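Local structure of delta-aminolevulinic acid dehydratase (Toxoplasma gondii ME49, 3OBK) at residues L50-E55 with P116-A121; Q168-A173 with D198-T203; M120-A125 with V129-D134. The protein catalyses porphobilinogen formation from 5-aminolevulinic acid, a step of tetrapyrrole biosynthesis, and is seen here as an octamer carrying its product. All coordinates share one frame; numbering follows the deposited sequence.

Contact 1 (L50-E55 with P116-A121); sequences LFVHDE and PRAIMA
Arg117, in the first turns of helix 114-125, reaches across to Asp54. Its NH1 donates to Asp54 OD2 at 2.9 Å with an N-H...O angle of 159°, a fairly straight hydrogen bond that is part of a salt bridge. NH2 turns to the same oxygen at 3.4 Å, a weak and more bent bond, and lies 3.7 Å from Asp54 OD1. Thus one carboxylate oxygen takes both terminal nitrogens, NH1 and (weakly) NH2, at the edge of the arginine, instead of the two groups pairing oxygen for nitrogen. OD2 is met on its syn side but well out of the carboxylate plane, in keeping with the 31° between the two flat groups. The arginine chain bends at chi3 (-86°), and its NE is held by the backbone O of Asp112, so two separate acceptors fix the guanidinium. Asp54 is itself the centre of an inverse gamma turn, closed by a weak bond of 3.2 Å from Glu55 N to His53 O; Asp54 is exposed, and a bound ethanediol lies near its carboxylate. In this TIM barrel, strand 46-53 pairs with strand 89-95, and helix 114-125 packs on the outside of the barrel wall. Ala118, the next residue, brings its methyl CB to 4.3 Å from Val52 CG1, a light apolar touch between CA atoms 7.8 Å apart. The backbone of Val52 is bonded to Phe93 and Lys95, and Leu75 of helix 72-84 also touches Ala118. Ile119 faces another neighbour, with its side chain on Leu172 of helix 158-175. Further on, Ala121 N bonds to Arg117 O at 2.8 Å, an ordinary helical i to i+4 bond.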
# COMPACT_ATOMS: atom_id res chain seq x y z
N LEU A 50 24.92 -12.82 -30.13
CA LEU A 50 26.00 -13.10 -31.07
C LEU A 50 26.09 -12.05 -32.17
O LEU A 50 25.13 -11.33 -32.47
CB LEU A 50 25.82 -14.47 -31.71
CG LEU A 50 25.77 -15.66 -30.74
CD1 LEU A 50 25.22 -16.88 -31.42
CD2 LEU A 50 27.18 -15.90 -30.14
N PHE A 51 27.29 -11.99 -32.75
CA PHE A 51 27.61 -11.06 -33.80
C PHE A 51 27.95 -11.83 -35.04
O PHE A 51 28.76 -12.78 -34.98
CB PHE A 51 28.84 -10.25 -33.41
CG PHE A 51 28.65 -9.45 -32.18
CD1 PHE A 51 27.98 -8.24 -32.22
CD2 PHE A 51 29.11 -9.93 -30.96
CE1 PHE A 51 27.80 -7.51 -31.05
CE2 PHE A 51 28.93 -9.20 -29.81
CZ PHE A 51 28.27 -8.00 -29.85
N VAL A 52 27.36 -11.40 -36.15
CA VAL A 52 27.64 -11.98 -37.45
C VAL A 52 28.09 -10.91 -38.45
O VAL A 52 27.57 -9.80 -38.46
CB VAL A 52 26.43 -12.72 -38.03
CG1 VAL A 52 25.23 -11.82 -38.11
CG2 VAL A 52 26.77 -13.31 -39.42
N HIS A 53 29.04 -11.27 -39.31
CA HIS A 53 29.44 -10.41 -40.42
C HIS A 53 29.53 -11.18 -41.73
O HIS A 53 29.55 -12.40 -41.75
CB HIS A 53 30.75 -9.67 -40.10
CG HIS A 53 31.98 -10.53 -40.01
ND1 HIS A 53 33.24 -10.00 -39.89
CD2 HIS A 53 32.14 -11.88 -40.02
CE1 HIS A 53 34.13 -10.97 -39.85
NE2 HIS A 53 33.49 -12.13 -39.92
N ASP A 54 29.58 -10.45 -42.84
CA ASP A 54 29.58 -11.06 -44.16
C ASP A 54 31.00 -11.25 -44.66
O ASP A 54 31.41 -10.62 -45.62
CB ASP A 54 28.79 -10.17 -45.14
CG ASP A 54 27.98 -10.96 -46.13
OD1 ASP A 54 28.24 -12.17 -46.35
OD2 ASP A 54 27.05 -10.35 -46.69
N GLU A 55 31.76 -12.11 -43.99
CA GLU A 55 33.12 -12.41 -44.39
C GLU A 55 33.28 -13.90 -44.28
O GLU A 55 32.50 -14.54 -43.60
CB GLU A 55 34.14 -11.74 -43.48
CG GLU A 55 33.98 -10.22 -43.31
CD GLU A 55 34.38 -9.41 -44.56
OE1 GLU A 55 34.91 -10.00 -45.55
OE2 GLU A 55 34.14 -8.17 -44.54
N PRO A 116 18.70 -10.51 -42.08
CA PRO A 116 17.64 -11.43 -42.55
C PRO A 116 18.16 -12.76 -43.07
O PRO A 116 17.53 -13.77 -42.86
CB PRO A 116 16.98 -10.65 -43.69
CG PRO A 116 17.15 -9.27 -43.32
CD PRO A 116 18.52 -9.17 -42.67
N ARG A 117 19.29 -12.77 -43.74
CA ARG A 117 19.86 -14.04 -44.22
C ARG A 117 20.34 -14.91 -43.05
O ARG A 117 20.23 -16.13 -43.10
CB ARG A 117 21.02 -13.80 -45.20
CG ARG A 117 20.59 -13.30 -46.55
CD ARG A 117 21.79 -13.19 -47.51
NE ARG A 117 22.48 -11.89 -47.39
CZ ARG A 117 23.75 -11.70 -47.00
NH1 ARG A 117 24.20 -10.46 -46.98
NH2 ARG A 117 24.57 -12.70 -46.65
N ALA A 118 20.87 -14.28 -42.01
CA ALA A 118 21.32 -15.00 -40.84
C ALA A 118 20.15 -15.69 -40.16
O ALA A 118 20.26 -16.84 -39.73
CB ALA A 118 22.02 -14.07 -39.87
N ILE A 119 19.04 -14.97 -40.07
CA ILE A 119 17.82 -15.51 -39.48
C ILE A 119 17.29 -16.68 -40.31
O ILE A 119 16.95 -17.72 -39.76
CB ILE A 119 16.72 -14.45 -39.39
CG1 ILE A 119 17.07 -13.39 -38.35
CG2 ILE A 119 15.37 -15.10 -39.06
CD1 ILE A 119 16.06 -12.28 -38.30
N MET A 120 17.20 -16.51 -41.62
CA MET A 120 16.72 -17.59 -42.48
C MET A 120 17.62 -18.78 -42.41
O MET A 120 17.15 -19.89 -42.34
CB MET A 120 16.57 -17.15 -43.94
CG MET A 120 15.33 -16.29 -44.19
SD MET A 120 15.26 -15.64 -45.88
CE MET A 120 16.00 -14.01 -45.71
N ALA A 121 18.92 -18.55 -42.39
CA ALA A 121 19.88 -19.64 -42.30
C ALA A 121 19.77 -20.40 -40.96
O ALA A 121 19.86 -21.61 -40.93
CB ALA A 121 21.29 -19.11 -42.54

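Contact 2 (Q168-A173 with D198-T203); sequences QAITLA and DMEGCT
The flat group here is the carboxylate of Glu200, but the closest approach to Ile170 is made by the methylene CG, 3.6 Å from Ile170 CD1, and not by the carboxylate. Its oxygens look to other partners: OE1 forms a salt bridge with Arg174, and OE2 a weak hydrogen bond with Asn11 of a neighbouring subunit. The chain bends at chi2 (-67°), and the two side chains cross at about a right angle. Ile170 CG1, 4.1 Å from Glu200 CG, widens the patch. Farther along, Ala173 CB meets Cys202 SG at 4.1 Å, with Leu197 packed against both residues. Between the two touches lies a Schellman motif that ends helix 189-199: Gly201, at a positive phi of 92°, bonds from its N to Asp198 O at 3.1 Å and lets the chain swing Cys202 back toward helix 158-175. These are adjacent outer helices of the TIM barrel; Tyr12 of the same neighbouring subunit packs on Glu200, and its Trp16 on Asp198 and Met199. Chemically the join is apolar, methyl against methylene and methyl against thiol, while the charge of Glu200 is probably balanced mainly by Arg174, with a weak bond to the neighbouring subunit.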
# COMPACT_ATOMS: atom_id res chain seq x y z
N GLN A 168 12.04 -1.95 -40.65
CA GLN A 168 13.00 -2.90 -40.13
C GLN A 168 12.34 -4.05 -39.41
O GLN A 168 12.69 -5.21 -39.67
CB GLN A 168 14.00 -2.26 -39.17
CG GLN A 168 15.12 -3.23 -38.75
CD GLN A 168 16.09 -2.62 -37.78
OE1 GLN A 168 15.80 -1.60 -37.16
NE2 GLN A 168 17.26 -3.22 -37.66
N ALA A 169 11.42 -3.74 -38.51
CA ALA A 169 10.73 -4.82 -37.77
C ALA A 169 9.95 -5.76 -38.70
O ALA A 169 9.91 -6.95 -38.44
CB ALA A 169 9.80 -4.27 -36.62
N ILE A 170 9.33 -5.23 -39.76
CA ILE A 170 8.58 -6.08 -40.68
C ILE A 170 9.55 -7.03 -41.44
O ILE A 170 9.34 -8.24 -41.48
CB ILE A 170 7.67 -5.24 -41.65
CG1 ILE A 170 6.39 -4.76 -40.91
CG2 ILE A 170 7.25 -6.05 -42.85
CD1 ILE A 170 5.64 -3.60 -41.57
N THR A 171 10.63 -6.50 -41.98
CA THR A 171 11.63 -7.30 -42.65
C THR A 171 12.15 -8.47 -41.81
O THR A 171 12.30 -9.59 -42.31
CB THR A 171 12.83 -6.44 -43.09
OG1 THR A 171 12.37 -5.35 -43.90
CG2 THR A 171 13.78 -7.25 -43.89
N LEU A 172 12.43 -8.21 -40.53
CA LEU A 172 12.96 -9.23 -39.62
C LEU A 172 11.92 -10.28 -39.24
O LEU A 172 12.19 -11.48 -39.23
CB LEU A 172 13.48 -8.54 -38.37
CG LEU A 172 14.69 -7.62 -38.56
CD1 LEU A 172 15.04 -7.02 -37.21
CD2 LEU A 172 15.90 -8.35 -39.16
N ALA A 173 10.71 -9.80 -38.95
CA ALA A 173 9.57 -10.67 -38.72
C ALA A 173 9.39 -11.56 -39.94
O ALA A 173 9.31 -12.80 -39.81
CB ALA A 173 8.32 -9.85 -38.47
N ASP A 198 1.01 -6.08 -37.08
CA ASP A 198 -0.30 -6.71 -37.08
C ASP A 198 -1.01 -6.49 -38.40
O ASP A 198 -1.67 -7.38 -38.91
CB ASP A 198 -1.13 -6.16 -35.93
CG ASP A 198 -0.58 -6.54 -34.58
OD1 ASP A 198 0.47 -7.23 -34.48
OD2 ASP A 198 -1.22 -6.17 -33.59
N MET A 199 -0.85 -5.32 -38.98
CA MET A 199 -1.40 -5.08 -40.30
C MET A 199 -0.73 -5.94 -41.35
O MET A 199 -1.35 -6.23 -42.38
CB MET A 199 -1.27 -3.61 -40.69
CG MET A 199 -2.26 -2.70 -40.02
SD MET A 199 -2.00 -0.98 -40.50
CE MET A 199 -0.23 -0.76 -40.30
N GLU A 200 0.51 -6.36 -41.13
CA GLU A 200 1.16 -7.21 -42.14
C GLU A 200 0.92 -8.69 -41.90
O GLU A 200 1.41 -9.50 -42.68
CB GLU A 200 2.66 -6.93 -42.30
CG GLU A 200 2.97 -5.57 -42.96
CD GLU A 200 2.55 -5.43 -44.44
OE1 GLU A 200 2.12 -6.43 -45.08
OE2 GLU A 200 2.68 -4.29 -44.98
N GLY A 201 0.14 -9.03 -40.88
CA GLY A 201 -0.17 -10.44 -40.59
C GLY A 201 0.78 -11.09 -39.59
O GLY A 201 0.73 -12.30 -39.37
N CYS A 202 1.65 -10.29 -38.99
CA CYS A 202 2.68 -10.80 -38.10
C CYS A 202 2.29 -10.52 -36.66
O CYS A 202 3.10 -9.99 -35.89
CB CYS A 202 4.04 -10.15 -38.42
SG CYS A 202 4.58 -10.26 -40.15
N THR A 203 1.07 -10.91 -36.30
CA THR A 203 0.54 -10.74 -34.94
C THR A 203 1.19 -11.67 -33.91
O THR A 203 1.10 -11.44 -32.71
CB THR A 203 -0.97 -10.94 -34.90
OG1 THR A 203 -1.31 -12.26 -35.35
CG2 THR A 203 -1.70 -9.88 -35.76

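Contact 3 (M120-A125 with V129-D134)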
# COMPACT_ATOMS: atom_id res chain seq x y z
N MET A 120 17.20 -16.51 -41.62
CA MET A 120 16.72 -17.59 -42.48
C MET A 120 17.62 -18.78 -42.41
O MET A 120 17.15 -19.89 -42.34
CB MET A 120 16.57 -17.15 -43.94
CG MET A 120 15.33 -16.29 -44.19
SD MET A 120 15.26 -15.64 -45.88
CE MET A 120 16.00 -14.01 -45.71
N ALA A 121 18.92 -18.55 -42.39
CA ALA A 121 19.88 -19.64 -42.30
C ALA A 121 19.77 -20.40 -40.96
O ALA A 121 19.86 -21.61 -40.93
CB ALA A 121 21.29 -19.11 -42.54
N LEU A 122 19.56 -19.68 -39.87
CA LEU A 122 19.50 -20.31 -38.56
C LEU A 122 18.22 -21.10 -38.43
O LEU A 122 18.23 -22.22 -37.94
CB LEU A 122 19.60 -19.26 -37.46
CG LEU A 122 21.02 -18.82 -37.19
CD1 LEU A 122 21.04 -17.59 -36.32
CD2 LEU A 122 21.80 -19.92 -36.54
N LYS A 123 17.13 -20.50 -38.88
CA LYS A 123 15.84 -21.22 -38.98
C LYS A 123 15.85 -22.49 -39.87
O LYS A 123 15.18 -23.46 -39.53
CB LYS A 123 14.73 -20.26 -39.45
CG LYS A 123 14.28 -19.30 -38.36
CD LYS A 123 13.30 -19.95 -37.40
CE LYS A 123 13.20 -19.20 -36.06
NZ LYS A 123 12.17 -19.79 -35.15
N GLU A 124 16.58 -22.50 -40.98
CA GLU A 124 16.66 -23.70 -41.80
C GLU A 124 17.44 -24.78 -41.05
O GLU A 124 17.09 -25.95 -41.12
CB GLU A 124 17.27 -23.45 -43.20
N ALA A 125 18.49 -24.37 -40.32
CA ALA A 125 19.35 -25.31 -39.61
C ALA A 125 18.81 -25.77 -38.25
O ALA A 125 19.11 -26.88 -37.83
CB ALA A 125 20.73 -24.75 -39.49
N VAL A 129 14.52 -22.99 -33.17
CA VAL A 129 15.38 -22.05 -32.42
C VAL A 129 14.60 -20.78 -32.11
O VAL A 129 13.76 -20.36 -32.91
CB VAL A 129 16.71 -21.69 -33.23
CG1 VAL A 129 16.40 -20.83 -34.48
CG2 VAL A 129 17.77 -20.99 -32.33
N LEU A 130 14.85 -20.19 -30.95
CA LEU A 130 14.26 -18.87 -30.64
C LEU A 130 15.19 -17.69 -31.02
O LEU A 130 16.26 -17.52 -30.46
CB LEU A 130 13.90 -18.82 -29.16
CG LEU A 130 12.85 -17.79 -28.77
CD1 LEU A 130 11.51 -18.20 -29.37
CD2 LEU A 130 12.76 -17.66 -27.25
N LEU A 131 14.79 -16.88 -32.00
CA LEU A 131 15.62 -15.77 -32.48
C LEU A 131 15.05 -14.41 -32.14
O LEU A 131 13.89 -14.14 -32.37
CB LEU A 131 15.84 -15.86 -33.99
CG LEU A 131 16.38 -17.19 -34.51
CD1 LEU A 131 16.60 -17.12 -36.03
CD2 LEU A 131 17.66 -17.61 -33.77
N LEU A 132 15.89 -13.55 -31.58
CA LEU A 132 15.50 -12.20 -31.18
C LEU A 132 16.42 -11.26 -31.96
O LEU A 132 17.62 -11.31 -31.79
CB LEU A 132 15.73 -11.99 -29.68
CG LEU A 132 14.89 -12.69 -28.59
CD1 LEU A 132 14.76 -14.21 -28.87
CD2 LEU A 132 15.50 -12.42 -27.17
N ALA A 133 15.85 -10.42 -32.81
CA ALA A 133 16.63 -9.52 -33.67
C ALA A 133 16.49 -8.11 -33.12
O ALA A 133 15.40 -7.70 -32.77
CB ALA A 133 16.13 -9.58 -35.08
N ASP A 134 17.58 -7.37 -33.05
CA ASP A 134 17.52 -6.00 -32.59
C ASP A 134 16.79 -5.13 -33.63
O ASP A 134 16.80 -5.45 -34.82
CB ASP A 134 18.94 -5.50 -32.36
CG ASP A 134 18.98 -4.16 -31.68
OD1 ASP A 134 19.15 -4.12 -30.43
OD2 ASP A 134 18.85 -3.15 -32.42
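Lys123 NZ donates to the backbone O of Val129 at 2.8 Å, almost straight along the C=O axis (167°), and also forms a salt bridge with Asp178 OD2. That same aspartate oxygen accepts Leu131 N, so one lysine and Asp178, which precedes strand 179-182, join the helix end to the start of strand 130-135. The contact belongs to a beta-alpha-beta unit of the TIM barrel, strand 89-95, helix 114-125 and strand 130-135, and it packs the end of the helix on the strand that follows. A bend at chi2 (-80°) folds the lysine back so that its shaft passes Leu131 and its ammonium reaches the Val129 carbonyl. On the way CE passes Val129 CG1 at 3.9 Å, and CG touches Leu131 CD1 at 3.9 Å, the two side chains running antiparallel to each other. Leu131 CD1 is shared: it also sits 4.0 Å from Leu122 CB, wedged between consecutive residues of the helix. Leu122 also packs on Leu92 of strand 89-95 and on Leu75 and Val79 of the neighbouring helix 72-84. At the other end of the strand, Asp134 lies in the product pocket and makes a weak hydrogen bond to porphobilinogen. Val129 CG1, between the backbone N and carbonyl carbon (chi1 69°), lies 4.2 Å from Leu122 O.

How the contacts relate
All three contacts lie within the TIM-barrel domain. Along the chain, contacts 1 and 3 overlap at Met120 and Ala121 of helix 114-125, which connects strands 89-95 and 130-135 and also touches strand 46-53; their centres are about 9 Å apart. Contact 2 follows on the next two outer helices, its centre about 15 Å from that of contact 3 and 19 Å from that of contact 1. Leu172 CD1 ties it inward, 3.5 Å from Ala133 CB, and Thr171 CG2 lies 4.0 Å from Pro116 CG. The series thus runs from strand 130-135, whose Asp134 lies in the product pocket, across neighbouring outer helices to a surface met by another subunit.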